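Local coordinates for allantoicase (Saccharomyces cerevisiae, PDB 1O59), which hydrolyses allantoate to (S)-ureidoglycolate and urea, letting yeast use purines as a secondary nitrogen source, at residues F24-I38 / I187-P199. Sequence-based numbering, arbitrary orientation.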
loop_
_atom_site.group_PDB
_atom_site.type_symbol
_atom_site.label_atom_id
_atom_site.label_comp_id
_atom_site.label_asym_id
_atom_site.label_seq_id
_atom_site.Cartn_x
_atom_site.Cartn_y
_atom_site.Cartn_z
ATOM N N PHE A 24 -9.213 -11.786 -4.000
ATOM C CA PHE A 24 -7.859 -11.554 -3.493
ATOM C C PHE A 24 -7.825 -10.352 -2.517
ATOM O O PHE A 24 -7.323 -10.451 -1.389
ATOM C CB PHE A 24 -6.929 -11.345 -4.685
ATOM C CG PHE A 24 -5.501 -11.046 -4.319
ATOM C CD1 PHE A 24 -4.685 -12.033 -3.797
ATOM C CD2 PHE A 24 -4.964 -9.784 -4.535
ATOM C CE1 PHE A 24 -3.381 -11.777 -3.464
ATOM C CE2 PHE A 24 -3.644 -9.510 -4.205
ATOM C CZ PHE A 24 -2.851 -10.511 -3.667
ATOM N N LYS A 25 -8.387 -9.233 -2.951
ATOM C CA LYS A 25 -8.415 -8.011 -2.134
ATOM C C LYS A 25 -9.195 -8.202 -0.836
ATOM O O LYS A 25 -8.832 -7.653 0.213
ATOM C CB LYS A 25 -8.999 -6.841 -2.936
ATOM C CG LYS A 25 -8.029 -6.247 -3.987
ATOM C CD LYS A 25 -8.809 -5.538 -5.125
ATOM C CE LYS A 25 -8.025 -4.332 -5.756
ATOM N NZ LYS A 25 -8.772 -3.729 -6.960
ATOM N N SER A 26 -10.264 -8.986 -0.916
ATOM C CA SER A 26 -11.005 -9.405 0.256
ATOM C C SER A 26 -10.114 -10.005 1.337
ATOM O O SER A 26 -10.265 -9.719 2.534
ATOM C CB SER A 26 -12.021 -10.475 -0.128
ATOM O OG SER A 26 -13.287 -9.908 -0.334
ATOM N N ILE A 27 -9.232 -10.894 0.914
ATOM C CA ILE A 27 -8.422 -11.638 1.848
ATOM C C ILE A 27 -7.299 -10.755 2.368
ATOM O O ILE A 27 -7.035 -10.691 3.565
ATOM C CB ILE A 27 -7.913 -12.919 1.149
ATOM C CG1 ILE A 27 -9.074 -13.932 1.064
ATOM C CG2 ILE A 27 -6.701 -13.498 1.867
ATOM C CD1 ILE A 27 -9.149 -14.663 -0.202
ATOM N N ILE A 28 -6.657 -10.063 1.444
ATOM C CA ILE A 28 -5.514 -9.196 1.771
ATOM C C ILE A 28 -5.919 -8.055 2.704
ATOM O O ILE A 28 -5.335 -7.863 3.768
ATOM C CB ILE A 28 -4.868 -8.677 0.448
ATOM C CG1 ILE A 28 -4.250 -9.851 -0.324
ATOM C CG2 ILE A 28 -3.844 -7.623 0.709
ATOM C CD1 ILE A 28 -3.212 -10.702 0.485
ATOM N N ILE A 29 -6.973 -7.361 2.320
ATOM C CA ILE A 29 -7.365 -6.127 2.969
ATOM C C ILE A 29 -8.428 -6.321 4.030
ATOM O O ILE A 29 -8.202 -5.988 5.176
ATOM C CB ILE A 29 -7.843 -5.136 1.912
ATOM C CG1 ILE A 29 -6.709 -4.822 0.946
ATOM C CG2 ILE A 29 -8.317 -3.854 2.562
ATOM C CD1 ILE A 29 -7.182 -4.240 -0.385
ATOM N N SER A 30 -9.592 -6.835 3.658
ATOM C CA SER A 30 -10.703 -6.923 4.600
ATOM C C SER A 30 -10.369 -7.888 5.711
ATOM O O SER A 30 -10.666 -7.617 6.874
ATOM C CB SER A 30 -12.028 -7.378 3.933
ATOM O OG SER A 30 -12.296 -6.714 2.696
ATOM N N LYS A 31 -9.778 -9.032 5.373
ATOM C CA LYS A 31 -9.512 -10.047 6.398
ATOM C C LYS A 31 -8.199 -9.784 7.116
ATOM O O LYS A 31 -8.137 -9.819 8.339
ATOM C CB LYS A 31 -9.515 -11.449 5.811
ATOM C CG LYS A 31 -10.888 -11.912 5.376
ATOM C CD LYS A 31 -10.931 -13.426 5.150
ATOM C CE LYS A 31 -11.900 -13.787 4.029
ATOM N NZ LYS A 31 -12.341 -15.206 4.113
ATOM N N ASN A 32 -7.144 -9.513 6.367
ATOM C CA ASN A 32 -5.833 -9.452 6.979
ATOM C C ASN A 32 -5.355 -8.028 7.224
ATOM O O ASN A 32 -4.278 -7.845 7.762
ATOM C CB ASN A 32 -4.808 -10.255 6.148
ATOM C CG ASN A 32 -5.040 -11.761 6.211
ATOM O OD1 ASN A 32 -4.564 -12.452 7.123
ATOM N ND2 ASN A 32 -5.765 -12.275 5.236
ATOM N N LYS A 33 -6.156 -7.037 6.836
ATOM C CA LYS A 33 -5.871 -5.627 7.116
ATOM C C LYS A 33 -4.494 -5.218 6.589
ATOM O O LYS A 33 -3.769 -4.453 7.238
ATOM C CB LYS A 33 -5.971 -5.340 8.628
ATOM C CG LYS A 33 -7.186 -5.985 9.347
ATOM C CD LYS A 33 -8.564 -5.591 8.750
ATOM C CE LYS A 33 -9.731 -6.295 9.499
ATOM N NZ LYS A 33 -11.056 -5.685 9.203
ATOM N N ALA A 34 -4.141 -5.716 5.415
ATOM C CA ALA A 34 -2.792 -5.565 4.918
ATOM C C ALA A 34 -2.659 -4.500 3.846
ATOM O O ALA A 34 -3.631 -4.142 3.166
ATOM C CB ALA A 34 -2.312 -6.865 4.378
ATOM N N VAL A 35 -1.416 -4.040 3.688
ATOM C CA VAL A 35 -1.018 -3.022 2.715
ATOM C C VAL A 35 0.314 -3.429 2.079
ATOM O O VAL A 35 1.006 -4.302 2.600
ATOM C CB VAL A 35 -0.850 -1.646 3.391
ATOM C CG1 VAL A 35 -2.174 -1.172 4.016
ATOM C CG2 VAL A 35 0.274 -1.692 4.455
ATOM N N ASP A 36 0.663 -2.789 0.964
ATOM C CA ASP A 36 1.973 -2.987 0.312
ATOM C C ASP A 36 3.076 -2.256 1.087
ATOM O O ASP A 36 3.331 -1.037 0.904
ATOM C CB ASP A 36 1.919 -2.539 -1.143
ATOM C CG ASP A 36 3.258 -2.629 -1.845
ATOM O OD1 ASP A 36 4.116 -3.433 -1.388
ATOM O OD2 ASP A 36 3.519 -1.929 -2.871
ATOM N N VAL A 37 3.739 -3.022 1.954
ATOM C CA VAL A 37 4.669 -2.454 2.904
ATOM C C VAL A 37 6.021 -2.114 2.272
ATOM O O VAL A 37 6.855 -1.501 2.938
ATOM C CB VAL A 37 4.885 -3.386 4.117
ATOM C CG1 VAL A 37 3.588 -3.564 4.917
ATOM C CG2 VAL A 37 5.461 -4.751 3.662
ATOM N N ILE A 38 6.244 -2.545 1.020
ATOM C CA ILE A 38 7.469 -2.218 0.279
ATOM C C ILE A 38 7.285 -1.168 -0.812
ATOM O O ILE A 38 8.269 -0.788 -1.459
ATOM C CB ILE A 38 8.132 -3.464 -0.342
ATOM C CG1 ILE A 38 7.235 -4.092 -1.417
ATOM C CG2 ILE A 38 8.466 -4.448 0.752
ATOM C CD1 ILE A 38 7.785 -5.351 -2.038
ATOM N N ILE A 187 11.332 -8.514 -14.088
ATOM C CA ILE A 187 10.108 -8.351 -13.341
ATOM C C ILE A 187 9.730 -6.860 -13.357
ATOM O O ILE A 187 10.540 -6.001 -13.009
ATOM C CB ILE A 187 10.279 -8.836 -11.880
ATOM C CG1 ILE A 187 10.569 -10.358 -11.821
ATOM C CG2 ILE A 187 9.020 -8.504 -11.049
ATOM C CD1 ILE A 187 11.023 -10.834 -10.434
ATOM N N ALA A 188 8.475 -6.586 -13.694
ATOM C CA ALA A 188 7.954 -5.225 -13.757
ATOM C C ALA A 188 7.673 -4.671 -12.352
ATOM O O ALA A 188 8.249 -3.635 -11.970
ATOM C CB ALA A 188 6.696 -5.188 -14.635
ATOM N N ARG A 189 6.837 -5.376 -11.581
ATOM C CA ARG A 189 6.434 -4.903 -10.253
ATOM C C ARG A 189 6.465 -5.962 -9.203
ATOM O O ARG A 189 6.162 -7.145 -9.479
ATOM C CB ARG A 189 5.023 -4.312 -10.255
ATOM C CG ARG A 189 4.883 -2.978 -11.000
ATOM C CD ARG A 189 5.684 -1.842 -10.417
ATOM N NE ARG A 189 5.445 -0.594 -11.171
ATOM C CZ ARG A 189 6.071 -0.246 -12.294
ATOM N NH1 ARG A 189 7.038 -0.988 -12.815
ATOM N NH2 ARG A 189 5.756 0.894 -12.874
ATOM N N PHE A 190 6.776 -5.531 -7.980
ATOM C CA PHE A 190 6.699 -6.420 -6.799
ATOM C C PHE A 190 5.986 -5.745 -5.636
ATOM O O PHE A 190 6.484 -4.768 -5.086
ATOM C CB PHE A 190 8.104 -6.865 -6.393
ATOM C CG PHE A 190 8.171 -7.710 -5.126
ATOM C CD1 PHE A 190 7.191 -8.689 -4.831
ATOM C CD2 PHE A 190 9.249 -7.560 -4.250
ATOM C CE1 PHE A 190 7.277 -9.468 -3.675
ATOM C CE2 PHE A 190 9.352 -8.358 -3.111
ATOM C CZ PHE A 190 8.361 -9.311 -2.824
ATOM N N ARG A 191 4.804 -6.251 -5.293
ATOM C CA ARG A 191 4.050 -5.785 -4.129
ATOM C C ARG A 191 4.120 -6.841 -3.029
ATOM O O ARG A 191 3.941 -8.006 -3.304
ATOM C CB ARG A 191 2.568 -5.605 -4.497
ATOM C CG ARG A 191 2.271 -4.871 -5.794
ATOM C CD ARG A 191 2.970 -3.541 -5.919
ATOM N NE ARG A 191 2.562 -2.731 -7.082
ATOM C CZ ARG A 191 3.217 -1.627 -7.466
ATOM N NH1 ARG A 191 4.323 -1.259 -6.821
ATOM N NH2 ARG A 191 2.794 -0.905 -8.500
ATOM N N LEU A 192 4.355 -6.451 -1.788
ATOM C CA LEU A 192 4.276 -7.412 -0.689
ATOM C C LEU A 192 3.326 -6.925 0.423
ATOM O O LEU A 192 3.551 -5.877 1.051
ATOM C CB LEU A 192 5.671 -7.753 -0.129
ATOM C CG LEU A 192 5.651 -9.029 0.723
ATOM C CD1 LEU A 192 5.539 -10.323 -0.115
ATOM C CD2 LEU A 192 6.859 -9.078 1.595
ATOM N N TYR A 193 2.256 -7.693 0.648
ATOM C CA TYR A 193 1.212 -7.285 1.591
ATOM C C TYR A 193 1.456 -7.776 3.006
ATOM O O TYR A 193 1.627 -8.995 3.230
ATOM C CB TYR A 193 -0.206 -7.683 1.081
ATOM C CG TYR A 193 -0.463 -7.046 -0.261
ATOM C CD1 TYR A 193 -0.605 -5.664 -0.357
ATOM C CD2 TYR A 193 -0.493 -7.802 -1.434
ATOM C CE1 TYR A 193 -0.799 -5.041 -1.581
ATOM C CE2 TYR A 193 -0.683 -7.191 -2.658
ATOM C CZ TYR A 193 -0.837 -5.796 -2.719
ATOM O OH TYR A 193 -1.002 -5.133 -3.898
ATOM N N GLY A 194 1.441 -6.842 3.957
ATOM C CA GLY A 194 1.577 -7.220 5.364
ATOM C C GLY A 194 0.727 -6.399 6.326
ATOM O O GLY A 194 0.326 -5.294 6.018
ATOM N N ARG A 195 0.437 -6.969 7.489
ATOM C CA ARG A 195 -0.339 -6.296 8.505
ATOM C C ARG A 195 0.710 -5.536 9.272
ATOM O O ARG A 195 1.629 -6.133 9.798
ATOM C CB ARG A 195 -1.110 -7.295 9.398
ATOM C CG ARG A 195 -2.324 -6.727 10.097
ATOM C CD ARG A 195 -2.030 -5.702 11.177
ATOM N NE ARG A 195 -3.277 -5.162 11.714
ATOM C CZ ARG A 195 -3.824 -3.997 11.390
ATOM N NH1 ARG A 195 -3.236 -3.177 10.545
ATOM N NH2 ARG A 195 -4.979 -3.653 11.943
ATOM N N VAL A 196 0.577 -4.213 9.313
ATOM C CA VAL A 196 1.571 -3.365 9.928
ATOM C C VAL A 196 1.501 -3.502 11.430
ATOM O O VAL A 196 0.423 -3.586 12.010
ATOM C CB VAL A 196 1.400 -1.870 9.512
ATOM C CG1 VAL A 196 2.396 -0.968 10.254
ATOM C CG2 VAL A 196 1.550 -1.710 8.026
ATOM N N VAL A 197 2.682 -3.554 12.033
ATOM C CA VAL A 197 2.857 -3.448 13.469
ATOM C C VAL A 197 3.182 -1.997 13.824
ATOM O O VAL A 197 4.255 -1.494 13.445
ATOM C CB VAL A 197 4.042 -4.305 13.947
ATOM C CG1 VAL A 197 4.182 -4.215 15.471
ATOM C CG2 VAL A 197 3.867 -5.758 13.493
ATOM N N PRO A 198 2.306 -1.315 14.555
ATOM C CA PRO A 198 2.632 0.042 14.980
ATOM C C PRO A 198 3.853 0.036 15.961
ATOM O O PRO A 198 4.026 -0.936 16.757
ATOM C CB PRO A 198 1.353 0.506 15.704
ATOM C CG PRO A 198 0.680 -0.782 16.188
ATOM C CD PRO A 198 1.007 -1.781 15.094
ATOM N N PRO A 199 4.673 1.102 15.929
ATOM C CA PRO A 199 5.850 1.225 16.827
ATOM C C PRO A 199 5.499 1.810 18.207
ATOM O O PRO A 199 5.125 1.064 19.124
ATOM C CB PRO A 199 6.746 2.210 16.053
ATOM C CG PRO A 199 5.726 3.193 15.446
ATOM C CD PRO A 199 4.544 2.284 15.040
HETATM O O HOH W 1 -1.651 -2.896 8.053
HETATM O O HOH W 2 5.651 -2.017 -4.530
#
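A chi1 of 176° sets D36 CG trans to the backbone N of the same residue; the carboxylate turns back toward strand 189-196, and D36 OD1 accepts the backbone N-H of L192 (N to OD1 3.1 Å), from above the carboxylate plane. D36 OD2 stays 4.1 Å from R191 NH1, too far for a salt bridge; one water links the two and also donates to F190 O, while R191 NH1 has a further partner in Q62 O. With an alanine in place of D36, the L192 N-H would probably lose its acceptor, and the water linking to R191 one of its two. Backbone bonds define an antiparallel pairing: V35 and G194 form the hydrogen-bonded pair (G194 N to V35 O, 2.9 Å), D36 and Y193 the non-hydrogen-bonded one, and V37 N reaches L192 O. Strand 35-36 thus joins strand 186-196, which belongs to the first allantoicase repeat, in an antiparallel sheet, with helix 21-31 on the D36 and Y193 face. There I28 CG2 lies 3.6 Å from Y193 CG, and the F24 ring edge meets Y193 CE2. I38 CG1 sits between its backbone N and carbonyl carbon (chi1 65°), sending CD1 over one face of F190, 3.7 Å from the centroid and 24° off the normal.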